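Polyketide synthase PksR (Bacillus subtilis, PDB 4U3V) takes part in intermediate steps of bacillaene synthesis as a multifunctional trans-acyltransferase polyketide synthase, the piece described here being its double-hotdog enoyl-isomerase domain. Local coordinates at residues L61-F66 with N234-T239; V140-V145 with S183-I188; E169-I174 with S204-N209; L213-F218 with L249-V254. All coordinates share one frame; numbering follows the deposited sequence.

Contact 1: residues L61-F66 with N234-T239; sequences LAIEAF and NDIQFT
F238 lays one face of its ring against I63 and turns its edge to F66 of helix 61-66, and this one aromatic side chain carries most of the contact. The pair illustrates how a helix and a strand can be joined by a ring used on two of its aspects. Over one face of F238 lies I63, whose CG1 stands 4.0 Å from the ring centroid, almost straight above it, a CH-pi contact. The CG2 branch of I63 comes down near the rim of the same face, 3.8 Å from F238 CE1. At its edge F238 meets the face of F66 in an offset edge-to-face pair, with centroids 5.3 Å apart and planes at 84°; the closest atoms are F66 CD2 and F238 CE1, at 3.6 Å. F66, with CG opposite its backbone N (chi1 171°), reaches out from the helix and presents a ring face to that edge. I236 adds a looser touch, its CG2 4.5 Å from I63 CD1. Helix 56-69, of the N-terminal hotdog, thus packs on strand 230-239 of the C-terminal one, with I78 of strand 75-83 and L276 of strand 274-283 also touching F238.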
loop_
_atom_site.group_PDB
_atom_site.type_symbol
_atom_site.label_atom_id
_atom_site.label_comp_id
_atom_site.label_asym_id
_atom_site.label_seq_id
_atom_site.Cartn_x
_atom_site.Cartn_y
_atom_site.Cartn_z
ATOM N N LEU A 61 -1.194 -3.846 8.156
ATOM C CA LEU A 61 -1.374 -4.000 9.628
ATOM C C LEU A 61 -2.732 -3.491 10.073
ATOM O O LEU A 61 -3.397 -4.099 10.931
ATOM C CB LEU A 61 -0.275 -3.250 10.397
ATOM C CG LEU A 61 1.063 -3.980 10.433
ATOM C CD1 LEU A 61 2.174 -3.031 10.890
ATOM C CD2 LEU A 61 0.920 -5.174 11.382
ATOM N N ALA A 62 -3.180 -2.389 9.481
ATOM C CA ALA A 62 -4.533 -1.886 9.835
ATOM C C ALA A 62 -5.672 -2.857 9.470
ATOM O O ALA A 62 -6.587 -3.057 10.275
ATOM C CB ALA A 62 -4.791 -0.503 9.240
ATOM N N ILE A 63 -5.539 -3.546 8.345
ATOM C CA ILE A 63 -6.518 -4.539 7.879
ATOM C C ILE A 63 -6.505 -5.781 8.785
ATOM O O ILE A 63 -7.558 -6.323 9.152
ATOM C CB ILE A 63 -6.242 -4.922 6.430
ATOM C CG1 ILE A 63 -6.598 -3.724 5.528
ATOM C CG2 ILE A 63 -6.993 -6.181 6.038
ATOM C CD1 ILE A 63 -6.073 -3.859 4.112
ATOM N N GLU A 64 -5.317 -6.215 9.195
ATOM C CA GLU A 64 -5.241 -7.283 10.187
ATOM C C GLU A 64 -5.943 -6.931 11.491
ATOM O O GLU A 64 -6.573 -7.809 12.097
ATOM C CB GLU A 64 -3.791 -7.674 10.481
ATOM C CG GLU A 64 -3.097 -8.298 9.295
ATOM C CD GLU A 64 -3.850 -9.491 8.743
ATOM O OE1 GLU A 64 -4.453 -10.232 9.551
ATOM O OE2 GLU A 64 -3.923 -9.638 7.504
ATOM N N ALA A 65 -5.758 -5.701 11.962
ATOM C CA ALA A 65 -6.341 -5.256 13.214
ATOM C C ALA A 65 -7.854 -5.251 13.081
ATOM O O ALA A 65 -8.552 -5.688 13.996
ATOM C CB ALA A 65 -5.845 -3.896 13.619
ATOM N N PHE A 66 -8.356 -4.827 11.920
ATOM C CA PHE A 66 -9.803 -4.998 11.655
ATOM C C PHE A 66 -10.339 -6.440 11.776
ATOM O O PHE A 66 -11.363 -6.667 12.433
ATOM C CB PHE A 66 -10.181 -4.405 10.282
ATOM C CG PHE A 66 -11.592 -4.743 9.854
ATOM C CD1 PHE A 66 -12.651 -3.941 10.264
ATOM C CD2 PHE A 66 -11.858 -5.905 9.137
ATOM C CE1 PHE A 66 -13.941 -4.249 9.885
ATOM C CE2 PHE A 66 -13.159 -6.230 8.766
ATOM C CZ PHE A 66 -14.194 -5.400 9.171
ATOM N N ASN A 234 -7.014 7.681 1.977
ATOM C CA ASN A 234 -8.307 8.124 2.540
ATOM C C ASN A 234 -9.328 7.011 2.833
ATOM O O ASN A 234 -10.079 7.083 3.830
ATOM C CB ASN A 234 -8.951 9.186 1.631
ATOM C CG ASN A 234 -8.209 10.514 1.652
ATOM O OD1 ASN A 234 -7.424 10.791 2.557
ATOM N ND2 ASN A 234 -8.482 11.358 0.658
ATOM N N ASP A 235 -9.322 5.969 2.006
ATOM C CA ASP A 235 -10.238 4.841 2.162
ATOM C C ASP A 235 -9.687 3.573 1.530
ATOM O O ASP A 235 -9.216 3.571 0.380
ATOM C CB ASP A 235 -11.624 5.182 1.599
ATOM C CG ASP A 235 -12.715 4.226 2.090
ATOM O OD1 ASP A 235 -13.019 4.216 3.308
ATOM O OD2 ASP A 235 -13.275 3.486 1.253
ATOM N N ILE A 236 -9.851 2.442 2.217
ATOM C CA ILE A 236 -9.612 1.165 1.597
ATOM C C ILE A 236 -10.840 0.314 1.820
ATOM O O ILE A 236 -11.343 0.274 2.937
ATOM C CB ILE A 236 -8.408 0.438 2.255
ATOM C CG1 ILE A 236 -7.234 1.419 2.413
ATOM C CG2 ILE A 236 -8.084 -0.844 1.478
ATOM C CD1 ILE A 236 -5.979 0.797 3.028
ATOM N N GLN A 237 -11.331 -0.330 0.773
ATOM C CA GLN A 237 -12.414 -1.319 0.930
ATOM C C GLN A 237 -11.908 -2.673 0.555
ATOM O O GLN A 237 -11.432 -2.868 -0.549
ATOM C CB GLN A 237 -13.605 -0.984 -0.003
ATOM C CG GLN A 237 -14.076 0.460 0.058
ATOM C CD GLN A 237 -15.283 0.697 -0.845
ATOM O OE1 GLN A 237 -15.475 -0.006 -1.839
ATOM N NE2 GLN A 237 -16.052 1.723 -0.542
ATOM N N PHE A 238 -12.040 -3.645 1.462
ATOM C CA PHE A 238 -11.356 -4.900 1.278
ATOM C C PHE A 238 -12.216 -6.082 1.765
ATOM O O PHE A 238 -13.164 -5.879 2.516
ATOM C CB PHE A 238 -10.025 -4.866 2.077
ATOM C CG PHE A 238 -10.210 -4.545 3.522
ATOM C CD1 PHE A 238 -10.457 -5.586 4.424
ATOM C CD2 PHE A 238 -10.254 -3.227 3.988
ATOM C CE1 PHE A 238 -10.715 -5.297 5.745
ATOM C CE2 PHE A 238 -10.455 -2.942 5.330
ATOM C CZ PHE A 238 -10.758 -3.995 6.200
ATOM N N THR A 239 -11.845 -7.278 1.322
ATOM C CA THR A 239 -12.398 -8.563 1.831
ATOM C C THR A 239 -11.329 -9.489 2.404
ATOM O O THR A 239 -10.125 -9.218 2.294
ATOM C CB THR A 239 -13.127 -9.348 0.730
ATOM O OG1 THR A 239 -12.185 -10.078 -0.070
ATOM C CG2 THR A 239 -13.919 -8.398 -0.161
#

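Contact 2: residues V140-V145 with S183-I188; sequences VNIENV and SILAKI
L185 is the one residue of strand 183-188 that reaches helix 142-145, and it does so by dividing its two methyl groups between I142 and V145. The apolar contacts come first. L185 CD1 meets I142 CD1 at 3.8 Å, methyl against methyl, with the two side chains running obliquely to one another. The second branch, L185 CD2, lies 4.4 Å from V145 CG1, a looser approach, and also passes 4.2 Å from the backbone atom I142 O. With its CG opposite the backbone N (chi1 167°), L185 extends from the strand to the helix, while I142 bends its CD1 round to meet it (chi2 -58°).

Polar interactions do not cross between the segments; they shape the start of the helix instead. N141 occupies the N-cap position, and its OD1 accepts from N144 N at 3.2 Å. The N-H points fairly straight at the oxygen (159°), although the donor stands above the carbonyl plane of the amide. The main chain adds a turn of helix, V145 N bonding to N141 O at 3.0 Å.

W248 of strand 247-257 touches both I142 and L185, and L149 also packs on L185. Strand 183-190 belongs to the sheet of the C-terminal hotdog. Helix 142-147 packs on its L185 side, whereas I184 and A186 point away from that helix and meet helix 205-219, the central helix of the hotdog.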
loop_
_atom_site.group_PDB
_atom_site.type_symbol
_atom_site.label_atom_id
_atom_site.label_comp_id
_atom_site.label_asym_id
_atom_site.label_seq_id
_atom_site.Cartn_x
_atom_site.Cartn_y
_atom_site.Cartn_z
ATOM N N VAL A 140 -14.915 -4.444 -14.694
ATOM C CA VAL A 140 -13.937 -3.694 -15.474
ATOM C C VAL A 140 -13.452 -4.553 -16.638
ATOM O O VAL A 140 -12.871 -5.627 -16.435
ATOM C CB VAL A 140 -12.734 -3.251 -14.599
ATOM C CG1 VAL A 140 -11.676 -2.552 -15.444
ATOM C CG2 VAL A 140 -13.192 -2.347 -13.455
ATOM N N ASN A 141 -13.728 -4.105 -17.864
ATOM C CA ASN A 141 -13.141 -4.731 -19.039
ATOM C C ASN A 141 -11.715 -4.239 -19.255
ATOM O O ASN A 141 -11.510 -3.131 -19.735
ATOM C CB ASN A 141 -13.993 -4.461 -20.298
ATOM C CG ASN A 141 -13.682 -5.428 -21.428
ATOM O OD1 ASN A 141 -12.534 -5.836 -21.623
ATOM N ND2 ASN A 141 -14.716 -5.823 -22.165
ATOM N N ILE A 142 -10.744 -5.084 -18.919
ATOM C CA ILE A 142 -9.333 -4.714 -18.923
ATOM C C ILE A 142 -8.870 -4.480 -20.350
ATOM O O ILE A 142 -8.081 -3.559 -20.630
ATOM C CB ILE A 142 -8.484 -5.837 -18.282
ATOM C CG1 ILE A 142 -8.625 -5.801 -16.764
ATOM C CG2 ILE A 142 -7.029 -5.758 -18.713
ATOM C CD1 ILE A 142 -8.222 -4.476 -16.142
ATOM N N GLU A 143 -9.348 -5.332 -21.258
ATOM C CA GLU A 143 -9.009 -5.180 -22.668
ATOM C C GLU A 143 -9.535 -3.851 -23.210
ATOM O O GLU A 143 -8.856 -3.165 -23.962
ATOM C CB GLU A 143 -9.569 -6.359 -23.473
ATOM C CG GLU A 143 -8.738 -7.628 -23.355
ATOM C CD GLU A 143 -7.265 -7.389 -23.662
ATOM O OE1 GLU A 143 -6.948 -6.689 -24.659
ATOM O OE2 GLU A 143 -6.415 -7.896 -22.897
ATOM N N ASN A 144 -10.739 -3.490 -22.793
ATOM C CA ASN A 144 -11.349 -2.225 -23.147
ATOM C C ASN A 144 -10.513 -1.044 -22.666
ATOM O O ASN A 144 -10.099 -0.191 -23.448
ATOM C CB ASN A 144 -12.710 -2.142 -22.485
ATOM C CG ASN A 144 -13.749 -1.585 -23.400
ATOM O OD1 ASN A 144 -13.872 -0.369 -23.549
ATOM N ND2 ASN A 144 -14.477 -2.471 -24.066
ATOM N N VAL A 145 -10.244 -1.022 -21.365
ATOM C CA VAL A 145 -9.398 0.017 -20.789
ATOM C C VAL A 145 -8.037 0.110 -21.497
ATOM O O VAL A 145 -7.583 1.192 -21.848
ATOM C CB VAL A 145 -9.251 -0.173 -19.256
ATOM C CG1 VAL A 145 -8.319 0.884 -18.682
ATOM C CG2 VAL A 145 -10.611 -0.088 -18.583
ATOM N N SER A 183 -4.372 8.425 -16.156
ATOM C CA SER A 183 -4.454 7.100 -15.532
ATOM C C SER A 183 -3.307 6.187 -15.904
ATOM O O SER A 183 -2.592 6.397 -16.902
ATOM C CB SER A 183 -5.782 6.402 -15.878
ATOM O OG SER A 183 -5.870 6.239 -17.264
ATOM N N ILE A 184 -3.198 5.087 -15.171
ATOM C CA ILE A 184 -2.262 4.035 -15.581
ATOM C C ILE A 184 -2.872 2.706 -15.221
ATOM O O ILE A 184 -3.564 2.600 -14.221
ATOM C CB ILE A 184 -0.840 4.237 -14.984
ATOM C CG1 ILE A 184 0.193 3.314 -15.688
ATOM C CG2 ILE A 184 -0.857 4.139 -13.442
ATOM C CD1 ILE A 184 1.632 3.740 -15.460
ATOM N N LEU A 185 -2.626 1.687 -16.056
ATOM C CA LEU A 185 -3.157 0.343 -15.815
ATOM C C LEU A 185 -1.951 -0.586 -15.741
ATOM O O LEU A 185 -1.072 -0.547 -16.592
ATOM C CB LEU A 185 -4.121 -0.090 -16.949
ATOM C CG LEU A 185 -4.497 -1.576 -16.964
ATOM C CD1 LEU A 185 -5.573 -1.798 -15.937
ATOM C CD2 LEU A 185 -4.977 -1.950 -18.382
ATOM N N ALA A 186 -1.794 -1.263 -14.607
ATOM C CA ALA A 186 -0.610 -2.078 -14.362
ATOM C C ALA A 186 -1.054 -3.534 -14.202
ATOM O O ALA A 186 -2.048 -3.816 -13.514
ATOM C CB ALA A 186 0.104 -1.619 -13.085
ATOM N N LYS A 187 -0.345 -4.446 -14.852
ATOM C CA LYS A 187 -0.479 -5.856 -14.472
ATOM C C LYS A 187 0.644 -6.205 -13.508
ATOM O O LYS A 187 1.808 -5.869 -13.756
ATOM C CB LYS A 187 -0.411 -6.762 -15.704
ATOM C CG LYS A 187 -0.934 -8.161 -15.405
ATOM C CD LYS A 187 -0.801 -9.070 -16.611
ATOM C CE LYS A 187 -1.550 -10.377 -16.382
ATOM N NZ LYS A 187 -1.329 -11.223 -17.587
ATOM N N ILE A 188 0.297 -6.852 -12.397
ATOM C CA ILE A 188 1.296 -7.255 -11.433
ATOM C C ILE A 188 1.304 -8.752 -11.169
ATOM O O ILE A 188 0.340 -9.447 -11.449
ATOM C CB ILE A 188 1.167 -6.457 -10.112
ATOM C CG1 ILE A 188 -0.048 -6.908 -9.285
ATOM C CG2 ILE A 188 1.087 -4.958 -10.439
ATOM C CD1 ILE A 188 -0.264 -6.048 -8.035
#

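Contact 3: residues E169-I174 with S204-N209; sequences ELFKTI and SPLMTN
The F171 ring meets L206 and N209 at the start of helix 205-219, the central helix of the C-terminal hotdog fold, where a loop and a helix end interlock through one aromatic side chain. Each of the two helix residues runs at roughly a right angle to F171. L206 brings its CD2 methyl 3.5 Å from F171 CD1, an oblique approach to the ring. N209 offers its amide to the same corner, with ND2 3.5 Å from F171 CD1 and the amide plane turned 58° from that of the ring. The CG of N209 lies opposite its backbone N (chi1 -167°), which carries the amide out from the helix toward the loop. The other methyl of L206, CD1, reaches L170, 4.2 Å from L170 CD1.

Each segment also has its own polar brace: K172 NZ forms a salt bridge with E169 OE2, and S204 at the N-cap accepts from L206 N through OG. Beyond the two segments Y41 and W167 pack against the F171 ring. A water at the ring's edge, in its plane, completes the join: it donates to F171 O at 2.8 Å and accepts from N209 ND2 at 2.9 Å.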
loop_
_atom_site.group_PDB
_atom_site.type_symbol
_atom_site.label_atom_id
_atom_site.label_comp_id
_atom_site.label_asym_id
_atom_site.label_seq_id
_atom_site.Cartn_x
_atom_site.Cartn_y
_atom_site.Cartn_z
ATOM N N GLU A 169 14.526 -6.648 -5.220
ATOM C CA GLU A 169 13.748 -7.436 -6.190
ATOM C C GLU A 169 12.376 -7.937 -5.727
ATOM O O GLU A 169 11.478 -8.142 -6.545
ATOM C CB GLU A 169 14.546 -8.640 -6.702
ATOM C CG GLU A 169 15.882 -8.277 -7.333
ATOM C CD GLU A 169 15.731 -7.506 -8.636
ATOM O OE1 GLU A 169 15.057 -8.033 -9.549
ATOM O OE2 GLU A 169 16.250 -6.363 -8.728
ATOM N N LEU A 170 12.241 -8.204 -4.428
ATOM C CA LEU A 170 10.950 -8.484 -3.799
ATOM C C LEU A 170 9.808 -7.557 -4.279
ATOM O O LEU A 170 8.662 -8.002 -4.409
ATOM C CB LEU A 170 11.109 -8.286 -2.277
ATOM C CG LEU A 170 9.895 -8.667 -1.434
ATOM C CD1 LEU A 170 9.497 -10.111 -1.737
ATOM C CD2 LEU A 170 10.091 -8.449 0.067
ATOM N N PHE A 171 10.105 -6.261 -4.310
ATOM C CA PHE A 171 9.086 -5.213 -4.616
ATOM C C PHE A 171 8.818 -5.050 -6.122
ATOM O O PHE A 171 7.878 -4.341 -6.528
ATOM C CB PHE A 171 9.493 -3.865 -3.997
ATOM C CG PHE A 171 9.500 -3.870 -2.485
ATOM C CD1 PHE A 171 8.307 -3.932 -1.775
ATOM C CD2 PHE A 171 10.700 -3.856 -1.776
ATOM C CE1 PHE A 171 8.293 -3.997 -0.384
ATOM C CE2 PHE A 171 10.693 -3.894 -0.385
ATOM C CZ PHE A 171 9.491 -3.988 0.314
ATOM N N LYS A 172 9.652 -5.666 -6.962
ATOM C CA LYS A 172 9.511 -5.498 -8.417
ATOM C C LYS A 172 8.435 -6.418 -8.991
ATOM O O LYS A 172 8.736 -7.435 -9.622
ATOM C CB LYS A 172 10.856 -5.732 -9.110
ATOM C CG LYS A 172 11.919 -4.763 -8.631
ATOM C CD LYS A 172 13.165 -4.745 -9.502
ATOM C CE LYS A 172 14.081 -3.624 -9.056
ATOM N NZ LYS A 172 15.436 -3.697 -9.661
ATOM N N THR A 173 7.178 -6.048 -8.787
ATOM C CA THR A 173 6.044 -6.903 -9.069
ATOM C C THR A 173 5.380 -6.580 -10.409
ATOM O O THR A 173 4.467 -7.282 -10.830
ATOM C CB THR A 173 4.981 -6.730 -7.991
ATOM O OG1 THR A 173 4.629 -5.348 -7.920
ATOM C CG2 THR A 173 5.516 -7.144 -6.631
ATOM N N ILE A 174 5.786 -5.491 -11.043
ATOM C CA ILE A 174 4.994 -4.998 -12.182
ATOM C C ILE A 174 5.479 -5.703 -13.452
ATOM O O ILE A 174 6.677 -5.739 -13.717
ATOM C CB ILE A 174 5.206 -3.506 -12.365
ATOM C CG1 ILE A 174 4.538 -2.781 -11.190
ATOM C CG2 ILE A 174 4.622 -3.028 -13.711
ATOM C CD1 ILE A 174 4.923 -1.327 -11.086
ATOM N N SER A 204 -1.584 -8.126 1.082
ATOM C CA SER A 204 -0.124 -8.024 1.099
ATOM C C SER A 204 0.280 -6.553 1.035
ATOM O O SER A 204 -0.237 -5.820 0.182
ATOM C CB SER A 204 0.441 -8.707 -0.125
ATOM O OG SER A 204 1.865 -8.667 -0.115
ATOM N N PRO A 205 1.312 -6.165 1.791
ATOM C CA PRO A 205 1.925 -4.848 1.548
ATOM C C PRO A 205 2.475 -4.744 0.150
ATOM O O PRO A 205 2.604 -3.631 -0.378
ATOM C CB PRO A 205 3.075 -4.771 2.560
ATOM C CG PRO A 205 3.140 -6.085 3.223
ATOM C CD PRO A 205 1.914 -6.882 2.928
ATOM N N LEU A 206 2.789 -5.877 -0.484
ATOM C CA LEU A 206 3.233 -5.782 -1.875
ATOM C C LEU A 206 2.139 -5.285 -2.802
ATOM O O LEU A 206 2.460 -4.685 -3.829
ATOM C CB LEU A 206 3.806 -7.103 -2.417
ATOM C CG LEU A 206 5.010 -7.677 -1.645
ATOM C CD1 LEU A 206 5.456 -8.991 -2.286
ATOM C CD2 LEU A 206 6.162 -6.685 -1.578
ATOM N N MET A 207 0.875 -5.437 -2.409
ATOM C CA MET A 207 -0.233 -4.961 -3.267
ATOM C C MET A 207 -0.268 -3.432 -3.216
ATOM O O MET A 207 -0.160 -2.712 -4.245
ATOM C CB MET A 207 -1.552 -5.526 -2.729
ATOM C CG MET A 207 -2.795 -4.903 -3.340
ATOM S SD MET A 207 -2.969 -5.614 -4.981
ATOM C CE MET A 207 -3.805 -7.110 -4.441
ATOM N N THR A 208 -0.272 -2.920 -2.002
ATOM C CA THR A 208 -0.279 -1.469 -1.830
ATOM C C THR A 208 0.976 -0.839 -2.384
ATOM O O THR A 208 0.951 0.203 -3.038
ATOM C CB THR A 208 -0.411 -1.173 -0.315
ATOM O OG1 THR A 208 -1.582 -1.848 0.174
ATOM C CG2 THR A 208 -0.479 0.321 -0.054
ATOM N N ASN A 209 2.116 -1.475 -2.189
ATOM C CA ASN A 209 3.300 -0.871 -2.707
ATOM C C ASN A 209 3.316 -0.881 -4.256
ATOM O O ASN A 209 3.918 -0.001 -4.856
ATOM C CB ASN A 209 4.547 -1.585 -2.155
ATOM C CG ASN A 209 5.806 -0.801 -2.416
ATOM O OD1 ASN A 209 6.039 0.225 -1.775
ATOM N ND2 ASN A 209 6.634 -1.261 -3.399
HETATM O O HOH W 1 5.817 -3.743 -4.695
#

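Contact 4: residues L213-F218 with L249-V254; sequences LAILSF and LLITLV
The F218 ring turns its edge to L253, whose CD2 methyl lies near the ring plane, 4.2 Å from F218 CE2. The two side chains cross at about a right angle. Outside the two segments, F222 pairs with F218 edge-to-face, and I184 of strand 183-190 also packs against F218. With CG opposite its backbone N (chi1 168°), F218 projects from the helix toward the strand.

The remaining contacts are aliphatic and centre on I251, which splits its two branches between neighbouring helix residues. Its CD1 presses on A214 CB at 3.4 Å, closer than carbon atoms usually sit, so the packing is tight at this point. The short side chain of A214 is consistent with the close approach here. The other branch, I251 CG2, touches I215 CG1 at 3.8 Å, the two isoleucines crossing at about a right angle. I251 has CG1 opposite its carbonyl carbon (chi1 -64°), which places CG2 opposite the backbone N and sends the branches to different partners.

Within the helix, L213 O accepts twice from S217, once from the backbone N at 3.0 Å and once from OG at 3.2 Å, the two donors arriving from opposite faces of the carbonyl plane.

The segment axes approach to 9.6 Å and lie 52° apart. Through A214, I215 and F218, helix 205-219 packs on I251 and L253 of the antiparallel sheet, the defining packing of a hotdog fold, in which the sheet wraps round a central helix.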
loop_
_atom_site.group_PDB
_atom_site.type_symbol
_atom_site.label_atom_id
_atom_site.label_comp_id
_atom_site.label_asym_id
_atom_site.label_seq_id
_atom_site.Cartn_x
_atom_site.Cartn_y
_atom_site.Cartn_z
ATOM N N LEU A 213 4.300 2.072 -6.946
ATOM C CA LEU A 213 5.281 1.998 -8.040
ATOM C C LEU A 213 4.609 2.361 -9.396
ATOM O O LEU A 213 5.218 3.073 -10.220
ATOM C CB LEU A 213 5.860 0.576 -8.099
ATOM C CG LEU A 213 6.806 0.209 -6.950
ATOM C CD1 LEU A 213 7.133 -1.278 -6.993
ATOM C CD2 LEU A 213 8.072 1.032 -7.047
ATOM N N ALA A 214 3.363 1.914 -9.561
ATOM C CA ALA A 214 2.583 2.244 -10.785
ATOM C C ALA A 214 2.333 3.741 -10.830
ATOM O O ALA A 214 2.395 4.359 -11.894
ATOM C CB ALA A 214 1.260 1.481 -10.823
ATOM N N ILE A 215 2.019 4.333 -9.688
ATOM C CA ILE A 215 1.859 5.790 -9.625
ATOM C C ILE A 215 3.138 6.542 -10.043
ATOM O O ILE A 215 3.098 7.497 -10.797
ATOM C CB ILE A 215 1.338 6.226 -8.236
ATOM C CG1 ILE A 215 -0.130 5.806 -8.076
ATOM C CG2 ILE A 215 1.492 7.744 -8.073
ATOM C CD1 ILE A 215 -0.645 5.752 -6.672
ATOM N N LEU A 216 4.294 6.112 -9.558
ATOM C CA LEU A 216 5.534 6.733 -9.993
ATOM C C LEU A 216 5.741 6.630 -11.494
ATOM O O LEU A 216 6.223 7.585 -12.118
ATOM C CB LEU A 216 6.754 6.148 -9.269
ATOM C CG LEU A 216 6.759 6.342 -7.754
ATOM C CD1 LEU A 216 7.923 5.585 -7.127
ATOM C CD2 LEU A 216 6.837 7.822 -7.428
ATOM N N SER A 217 5.372 5.483 -12.071
ATOM C CA SER A 217 5.432 5.295 -13.519
ATOM C C SER A 217 4.484 6.233 -14.280
ATOM O O SER A 217 4.847 6.817 -15.299
ATOM C CB SER A 217 5.076 3.827 -13.873
ATOM O OG SER A 217 5.999 2.918 -13.272
ATOM N N PHE A 218 3.312 6.453 -13.705
ATOM C CA PHE A 218 2.373 7.456 -14.241
ATOM C C PHE A 218 3.024 8.840 -14.244
ATOM O O PHE A 218 2.963 9.562 -15.242
ATOM C CB PHE A 218 1.079 7.467 -13.410
ATOM C CG PHE A 218 0.170 8.647 -13.701
ATOM C CD1 PHE A 218 -0.568 8.695 -14.881
ATOM C CD2 PHE A 218 0.066 9.713 -12.825
ATOM C CE1 PHE A 218 -1.343 9.804 -15.201
ATOM C CE2 PHE A 218 -0.707 10.832 -13.132
ATOM C CZ PHE A 218 -1.409 10.892 -14.326
ATOM N N LEU A 249 -4.025 -3.344 -11.690
ATOM C CA LEU A 249 -4.357 -2.129 -10.893
ATOM C C LEU A 249 -4.758 -1.065 -11.924
ATOM O O LEU A 249 -3.968 -0.775 -12.824
ATOM C CB LEU A 249 -3.107 -1.631 -10.133
ATOM C CG LEU A 249 -2.341 -2.638 -9.279
ATOM C CD1 LEU A 249 -1.113 -1.955 -8.648
ATOM C CD2 LEU A 249 -3.317 -3.104 -8.211
ATOM N N LEU A 250 -5.918 -0.446 -11.737
ATOM C CA LEU A 250 -6.344 0.638 -12.606
ATOM C C LEU A 250 -6.334 1.878 -11.717
ATOM O O LEU A 250 -7.063 1.968 -10.715
ATOM C CB LEU A 250 -7.758 0.346 -13.142
ATOM C CG LEU A 250 -8.423 1.502 -13.901
ATOM C CD1 LEU A 250 -7.491 2.043 -14.973
ATOM C CD2 LEU A 250 -9.742 1.040 -14.503
ATOM N N ILE A 251 -5.457 2.818 -12.060
ATOM C CA ILE A 251 -5.160 3.938 -11.155
ATOM C C ILE A 251 -5.501 5.241 -11.867
ATOM O O ILE A 251 -5.135 5.431 -13.010
ATOM C CB ILE A 251 -3.648 3.912 -10.851
ATOM C CG1 ILE A 251 -3.383 2.583 -10.103
ATOM C CG2 ILE A 251 -3.231 5.183 -10.097
ATOM C CD1 ILE A 251 -1.929 2.286 -9.870
ATOM N N THR A 252 -6.296 6.074 -11.214
ATOM C CA THR A 252 -6.741 7.340 -11.799
ATOM C C THR A 252 -6.353 8.525 -10.921
ATOM O O THR A 252 -6.576 8.497 -9.722
ATOM C CB THR A 252 -8.259 7.296 -12.001
ATOM O OG1 THR A 252 -8.527 6.248 -12.948
ATOM C CG2 THR A 252 -8.752 8.603 -12.601
ATOM N N LEU A 253 -5.775 9.558 -11.522
ATOM C CA LEU A 253 -5.525 10.811 -10.810
ATOM C C LEU A 253 -6.850 11.553 -10.599
ATOM O O LEU A 253 -7.618 11.767 -11.543
ATOM C CB LEU A 253 -4.590 11.678 -11.643
ATOM C CG LEU A 253 -4.234 13.047 -11.069
ATOM C CD1 LEU A 253 -3.519 12.953 -9.717
ATOM C CD2 LEU A 253 -3.408 13.840 -12.092
ATOM N N VAL A 254 -7.154 11.818 -9.345
ATOM C CA VAL A 254 -8.402 12.500 -8.939
ATOM C C VAL A 254 -8.227 13.909 -8.349
ATOM O O VAL A 254 -9.071 14.790 -8.582
ATOM C CB VAL A 254 -9.251 11.614 -8.000
ATOM C CG1 VAL A 254 -9.657 10.325 -8.718
ATOM C CG2 VAL A 254 -8.509 11.314 -6.710
#

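The four contacts exemplify how a double hotdog is assembled from two helix-and-sheet units. Contact 1 joins the units, pairing helix 56-69 with strand 230-239, and its segments enclose those of contacts 2 and 3 in the chain while alternating with those of contact 4. Contacts 3 and 4 follow each other along helix 205-219, their centres about 14 Å apart. Contact 2 is about 11 Å from contact 4, centre to centre, and the two share a sheet in which strands 183-190 and 247-257 are neighbours. Helix 142-147 and helix 205-219 thus pack against that pair of strands, whereas contact 1, about 23 Å from contact 2 between centres, lies where the two hotdogs meet.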